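Putative capsid protein of prophage (Escherichia coli CFT073, PDB 3BQW) probably serves as a major capsid protein of a prophage, one of the repeated subunits that build the shell around phage DNA. Local coordinates at residues P37-F42 with V293-I298; S43-M48 with T81-Y86. One frame throughout, in Å; residues are numbered along the deposited sequence.

In the fold
After helix 30-35 the chain enters strand 38-41, the first half of contact 1. It turns directly into residues 43-48, the first half of contact 2. Strands 61-67 and 70-79 follow, and residues 81-86 then return to close contact 2, a short loop without helix. Contact 1 closes much later, when strand 292-295 comes back beside strand 38-41. Contact 2 is therefore nested inside the loop of contact 1. Their centres lie about 9 Å apart, and they touch through Thr44 and Ile47 against residues 295-297. Together they tie the small two-stranded sheet of contact 2 to the five-stranded mixed sheet that holds contact 1.

Contact 1: residues P37-F42 with V293-I298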
loop_
_atom_site.group_PDB
_atom_site.type_symbol
_atom_site.label_atom_id
_atom_site.label_comp_id
_atom_site.label_asym_id
_atom_site.label_seq_id
_atom_site.Cartn_x
_atom_site.Cartn_y
_atom_site.Cartn_z
ATOM N N PRO A 37 2.372 -1.103 -9.196
ATOM C CA PRO A 37 3.719 -1.661 -9.037
ATOM C C PRO A 37 4.859 -0.804 -9.583
ATOM O O PRO A 37 6.016 -0.974 -9.169
ATOM C CB PRO A 37 3.642 -2.975 -9.832
ATOM C CG PRO A 37 2.690 -2.672 -10.913
ATOM C CD PRO A 37 1.649 -1.762 -10.296
ATOM N N ASN A 38 4.548 0.078 -10.533
ATOM C CA ASN A 38 5.549 0.965 -11.108
ATOM C C ASN A 38 5.860 2.147 -10.194
ATOM O O ASN A 38 5.176 2.386 -9.169
ATOM C CB ASN A 38 5.084 1.455 -12.475
ATOM C CG ASN A 38 4.823 0.300 -13.438
ATOM O OD1 ASN A 38 3.756 0.181 -14.028
ATOM N ND2 ASN A 38 5.769 -0.581 -13.528
ATOM N N VAL A 39 6.917 2.861 -10.562
ATOM C CA VAL A 39 7.421 3.962 -9.778
ATOM C C VAL A 39 7.790 5.104 -10.702
ATOM O O VAL A 39 8.244 4.894 -11.852
ATOM C CB VAL A 39 8.643 3.550 -8.901
ATOM C CG1 VAL A 39 9.402 4.803 -8.358
ATOM C CG2 VAL A 39 8.194 2.614 -7.756
ATOM N N ALA A 40 7.527 6.312 -10.218
ATOM C CA ALA A 40 8.031 7.505 -10.839
ATOM C C ALA A 40 8.464 8.432 -9.717
ATOM O O ALA A 40 7.695 8.689 -8.785
ATOM C CB ALA A 40 6.970 8.168 -11.755
ATOM N N THR A 41 9.703 8.918 -9.799
ATOM C CA THR A 41 10.218 9.879 -8.835
ATOM C C THR A 41 10.299 11.236 -9.518
ATOM O O THR A 41 10.805 11.343 -10.642
ATOM C CB THR A 41 11.593 9.461 -8.275
ATOM O OG1 THR A 41 12.511 9.228 -9.339
ATOM C CG2 THR A 41 11.478 8.191 -7.425
ATOM N N PHE A 42 9.788 12.269 -8.850
ATOM C CA PHE A 42 9.767 13.602 -9.410
ATOM C C PHE A 42 10.857 14.475 -8.792
ATOM O O PHE A 42 11.250 14.269 -7.643
ATOM C CB PHE A 42 8.361 14.228 -9.246
ATOM C CG PHE A 42 7.317 13.557 -10.090
ATOM C CD1 PHE A 42 6.893 14.129 -11.272
ATOM C CD2 PHE A 42 6.817 12.312 -9.740
ATOM C CE1 PHE A 42 5.955 13.488 -12.075
ATOM C CE2 PHE A 42 5.896 11.656 -10.540
ATOM C CZ PHE A 42 5.462 12.247 -11.708
ATOM N N VAL A 293 3.272 4.172 -8.038
ATOM C CA VAL A 293 3.411 5.035 -6.873
ATOM C C VAL A 293 4.324 6.141 -7.343
ATOM O O VAL A 293 5.446 5.903 -7.793
ATOM C CB VAL A 293 3.925 4.307 -5.580
ATOM C CG1 VAL A 293 4.021 5.293 -4.401
ATOM C CG2 VAL A 293 2.983 3.161 -5.200
ATOM N N ALA A 294 3.797 7.357 -7.292
ATOM C CA ALA A 294 4.524 8.547 -7.680
ATOM C C ALA A 294 5.135 9.133 -6.426
ATOM O O ALA A 294 4.486 9.203 -5.377
ATOM C CB ALA A 294 3.588 9.559 -8.355
ATOM N N TYR A 295 6.385 9.557 -6.532
ATOM C CA TYR A 295 7.095 10.158 -5.393
ATOM C C TYR A 295 7.435 11.622 -5.698
ATOM O O TYR A 295 8.084 11.920 -6.702
ATOM C CB TYR A 295 8.364 9.366 -5.088
ATOM C CG TYR A 295 8.072 7.986 -4.563
ATOM C CD1 TYR A 295 8.115 7.713 -3.196
ATOM C CD2 TYR A 295 7.732 6.943 -5.439
ATOM C CE1 TYR A 295 7.818 6.414 -2.708
ATOM C CE2 TYR A 295 7.469 5.670 -4.968
ATOM C CZ TYR A 295 7.508 5.411 -3.598
ATOM O OH TYR A 295 7.215 4.139 -3.141
ATOM N N GLY A 296 6.994 12.527 -4.831
ATOM C CA GLY A 296 7.378 13.905 -4.949
ATOM C C GLY A 296 8.809 14.024 -4.499
ATOM O O GLY A 296 9.332 13.123 -3.849
ATOM N N ALA A 297 9.443 15.133 -4.851
ATOM C CA ALA A 297 10.827 15.410 -4.423
ATOM C C ALA A 297 10.996 15.429 -2.902
ATOM O O ALA A 297 10.131 15.893 -2.159
ATOM C CB ALA A 297 11.348 16.747 -5.013
ATOM N N ILE A 298 12.152 14.941 -2.475
ATOM C CA ILE A 298 12.585 15.062 -1.096
ATOM C C ILE A 298 12.896 16.534 -0.831
ATOM O O ILE A 298 13.550 17.190 -1.655
ATOM C CB ILE A 298 13.817 14.209 -0.830
ATOM C CG1 ILE A 298 13.569 12.750 -1.250
ATOM C CG2 ILE A 298 14.214 14.312 0.644
ATOM C CD1 ILE A 298 12.588 12.024 -0.353
#
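Strands 38-41 and 293-295 run parallel, with their axes 4.7 Å apart at closest approach and 15° between their directions. Val39 pairs with Val293, Ala40 with Ala294 and Thr41 with Tyr295. Four backbone hydrogen bonds join them, and the donors alternate between the strands. Val293 N gives to Asn38 O and Ala40 N to Val293 O. Both of these donors lie above the plane of the carbonyl. The next two are nearly along the C=O axis: Tyr295 N to Ala40 O at 2.7 Å, and Phe42 N to Tyr295 O at 2.8 Å.

Val39, Thr41, Val293 and Tyr295 share one face. Tyr295 has CG anti to its carbonyl carbon (chi1 -68°), so the ring lies back along the strand and its CD2 and CE2 side meets Val39. Val39 CG1 lies 4.0 Å from Tyr295 CD2, and the two side chains cross obliquely. Thr41 touches with its methyl alone, Thr41 CG2 lying 4.1 Å from Tyr295 CB. Ala40 O lies in the plane of the Tyr295 ring, at its edge.

Ala40 and Ala294 occupy the other face. Beyond the strand, the Phe42 ring reaches Ala294, with Phe42 CE2 3.8 Å from Ala294 CB. Tyr295 O lies at the edge of the Phe42 ring, in its plane, 3.3 Å from Phe42 CD2. One carbonyl thus takes the Phe42 N-H and also meets the ring edge.

Within the chain, strand 38-41 pairs with 292-295 alone, so it borders the mixed sheet. Strand 327-338 runs antiparallel on the other side of 292-295 and bonds to Ala294 through Gln336. Its Pro335 touches Val293 and Tyr295. Ile47 of strand 47-48 packs on Phe42 and Ala294.

Contact 2: residues S43-M48 with T81-Y86; sequences STQNIM and TIKPGY
The flat groups across this contact are the side-chain amides of Gln45 and Asn46. Gln45 meets the aliphatic chain of Lys83. It is extended, with CG anti to the backbone N (chi1 -179°), and crosses Lys83 obliquely. Gln45 NE2 is 3.3 Å from Lys83 CE. A water accepts bonds from Gln45 NE2 and Lys83 NZ, so it bridges the two tips. Asn46 crosses Lys83 at about a right angle, and Asn46 CB lies 3.8 Å from Thr81 CG2. Asn46 ND2 is buried and has no polar partner, but its position is too crowded in the model to support finer reading.

Beside these groups, strands 47-48 and 81-82 form a short antiparallel pair. Ile47 and Ile82 are the hydrogen-bonded pair: Ile47 N to Ile82 O and Ile82 N to Ile47 O are both 2.9 Å. The bond from Ile82 N is nearly straight (173°). Ile47 CB and Ile82 CB lie 4.1 Å apart on one face. Met48 and Thr81 form the non-hydrogen-bonded pair on the other face and lie side by side. Met48 SD is 3.6 Å from Thr81 CG2. Thr44 OG1 gives a 2.7 Å hydrogen bond to Asn46 O.

Ile82 reaches Ala61 and Cys63 of strand 61-67 and Tyr159 of strand 159-162. Pro84 touches Ala334 of strand 327-338. Residues 81-86 thus meet the four-stranded sheet through Ile82 and the mixed sheet through Pro84.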
loop_
_atom_site.group_PDB
_atom_site.type_symbol
_atom_site.label_atom_id
_atom_site.label_comp_id
_atom_site.label_asym_id
_atom_site.label_seq_id
_atom_site.Cartn_x
_atom_site.Cartn_y
_atom_site.Cartn_z
ATOM N N SER A 43 11.352 15.436 -9.581
ATOM C CA SER A 43 12.327 16.427 -9.114
ATOM C C SER A 43 11.626 17.694 -8.654
ATOM O O SER A 43 12.260 18.657 -8.214
ATOM C CB SER A 43 13.299 16.763 -10.244
ATOM O OG SER A 43 12.542 17.049 -11.424
ATOM N N THR A 44 10.314 17.707 -8.800
ATOM C CA THR A 44 9.474 18.738 -8.192
ATOM C C THR A 44 8.795 18.181 -6.923
ATOM O O THR A 44 8.595 16.964 -6.763
ATOM C CB THR A 44 8.441 19.238 -9.188
ATOM O OG1 THR A 44 7.743 18.119 -9.745
ATOM C CG2 THR A 44 9.125 20.015 -10.329
ATOM N N GLN A 45 8.481 19.093 -6.018
ATOM C CA GLN A 45 7.802 18.775 -4.783
ATOM C C GLN A 45 6.495 18.102 -5.076
ATOM O O GLN A 45 6.161 17.101 -4.445
ATOM C CB GLN A 45 7.534 20.041 -3.994
ATOM C CG GLN A 45 6.840 19.805 -2.685
ATOM C CD GLN A 45 6.550 21.107 -1.952
ATOM O OE1 GLN A 45 6.612 22.186 -2.540
ATOM N NE2 GLN A 45 6.226 21.006 -0.668
ATOM N N ASN A 46 5.748 18.678 -6.017
ATOM C CA ASN A 46 4.489 18.130 -6.438
ATOM C C ASN A 46 4.645 17.162 -7.579
ATOM O O ASN A 46 5.534 17.290 -8.407
ATOM C CB ASN A 46 3.524 19.243 -6.848
ATOM C CG ASN A 46 3.231 20.180 -5.718
ATOM O OD1 ASN A 46 3.115 21.386 -5.898
ATOM N ND2 ASN A 46 3.144 19.632 -4.534
ATOM N N ILE A 47 3.735 16.198 -7.601
ATOM C CA ILE A 47 3.627 15.228 -8.671
ATOM C C ILE A 47 2.969 15.921 -9.856
ATOM O O ILE A 47 1.860 16.450 -9.739
ATOM C CB ILE A 47 2.769 13.991 -8.260
ATOM C CG1 ILE A 47 3.319 13.299 -7.005
ATOM C CG2 ILE A 47 2.646 13.000 -9.427
ATOM C CD1 ILE A 47 4.763 13.024 -7.092
ATOM N N MET A 48 3.660 15.892 -10.992
ATOM C CA MET A 48 3.189 16.475 -12.218
ATOM C C MET A 48 2.773 15.388 -13.219
ATOM O O MET A 48 3.594 14.913 -13.999
ATOM C CB MET A 48 4.288 17.364 -12.790
ATOM C CG MET A 48 4.768 18.460 -11.820
ATOM S SD MET A 48 3.464 19.506 -11.120
ATOM C CE MET A 48 4.385 21.025 -10.953
ATOM N N THR A 81 -1.574 18.450 -11.285
ATOM C CA THR A 81 -0.643 18.705 -10.200
ATOM C C THR A 81 -1.229 18.176 -8.897
ATOM O O THR A 81 -2.278 18.648 -8.451
ATOM C CB THR A 81 -0.359 20.210 -10.076
ATOM O OG1 THR A 81 0.068 20.692 -11.348
ATOM C CG2 THR A 81 0.724 20.506 -9.038
ATOM N N ILE A 82 -0.542 17.196 -8.306
ATOM C CA ILE A 82 -0.958 16.545 -7.070
ATOM C C ILE A 82 0.094 16.808 -5.992
ATOM O O ILE A 82 1.274 16.573 -6.208
ATOM C CB ILE A 82 -1.093 15.008 -7.257
ATOM C CG1 ILE A 82 -2.051 14.663 -8.410
ATOM C CG2 ILE A 82 -1.500 14.323 -5.933
ATOM C CD1 ILE A 82 -3.485 14.939 -8.156
ATOM N N LYS A 83 -0.335 17.281 -4.831
ATOM C CA LYS A 83 0.563 17.494 -3.701
ATOM C C LYS A 83 0.573 16.221 -2.842
ATOM O O LYS A 83 -0.432 15.841 -2.291
ATOM C CB LYS A 83 0.128 18.734 -2.906
ATOM C CG LYS A 83 1.019 19.097 -1.678
ATOM C CD LYS A 83 2.463 19.606 -1.989
ATOM C CE LYS A 83 3.474 19.254 -0.876
ATOM N NZ LYS A 83 3.443 17.795 -0.328
ATOM N N PRO A 84 1.703 15.500 -2.799
ATOM C CA PRO A 84 1.730 14.286 -1.976
ATOM C C PRO A 84 1.804 14.549 -0.461
ATOM O O PRO A 84 2.228 15.603 -0.039
ATOM C CB PRO A 84 2.978 13.577 -2.466
ATOM C CG PRO A 84 3.890 14.708 -2.860
ATOM C CD PRO A 84 2.978 15.712 -3.510
ATOM N N GLY A 85 1.355 13.584 0.333
ATOM C CA GLY A 85 1.536 13.624 1.772
ATOM C C GLY A 85 3.002 13.356 2.083
ATOM O O GLY A 85 3.511 12.283 1.798
ATOM N N TYR A 86 3.680 14.345 2.649
ATOM C CA TYR A 86 5.082 14.216 2.983
ATOM C C TYR A 86 5.236 13.495 4.305
ATOM O O TYR A 86 4.593 13.847 5.300
ATOM C CB TYR A 86 5.750 15.582 3.056
ATOM C CG TYR A 86 7.240 15.525 2.935
ATOM C CD1 TYR A 86 7.843 15.567 1.688
ATOM C CD2 TYR A 86 8.060 15.463 4.075
ATOM C CE1 TYR A 86 9.201 15.536 1.564
ATOM C CE2 TYR A 86 9.436 15.425 3.959
ATOM C CZ TYR A 86 10.006 15.468 2.698
ATOM O OH TYR A 86 11.373 15.452 2.517
HETATM O O HOH W 1 6.203 17.889 -0.056
#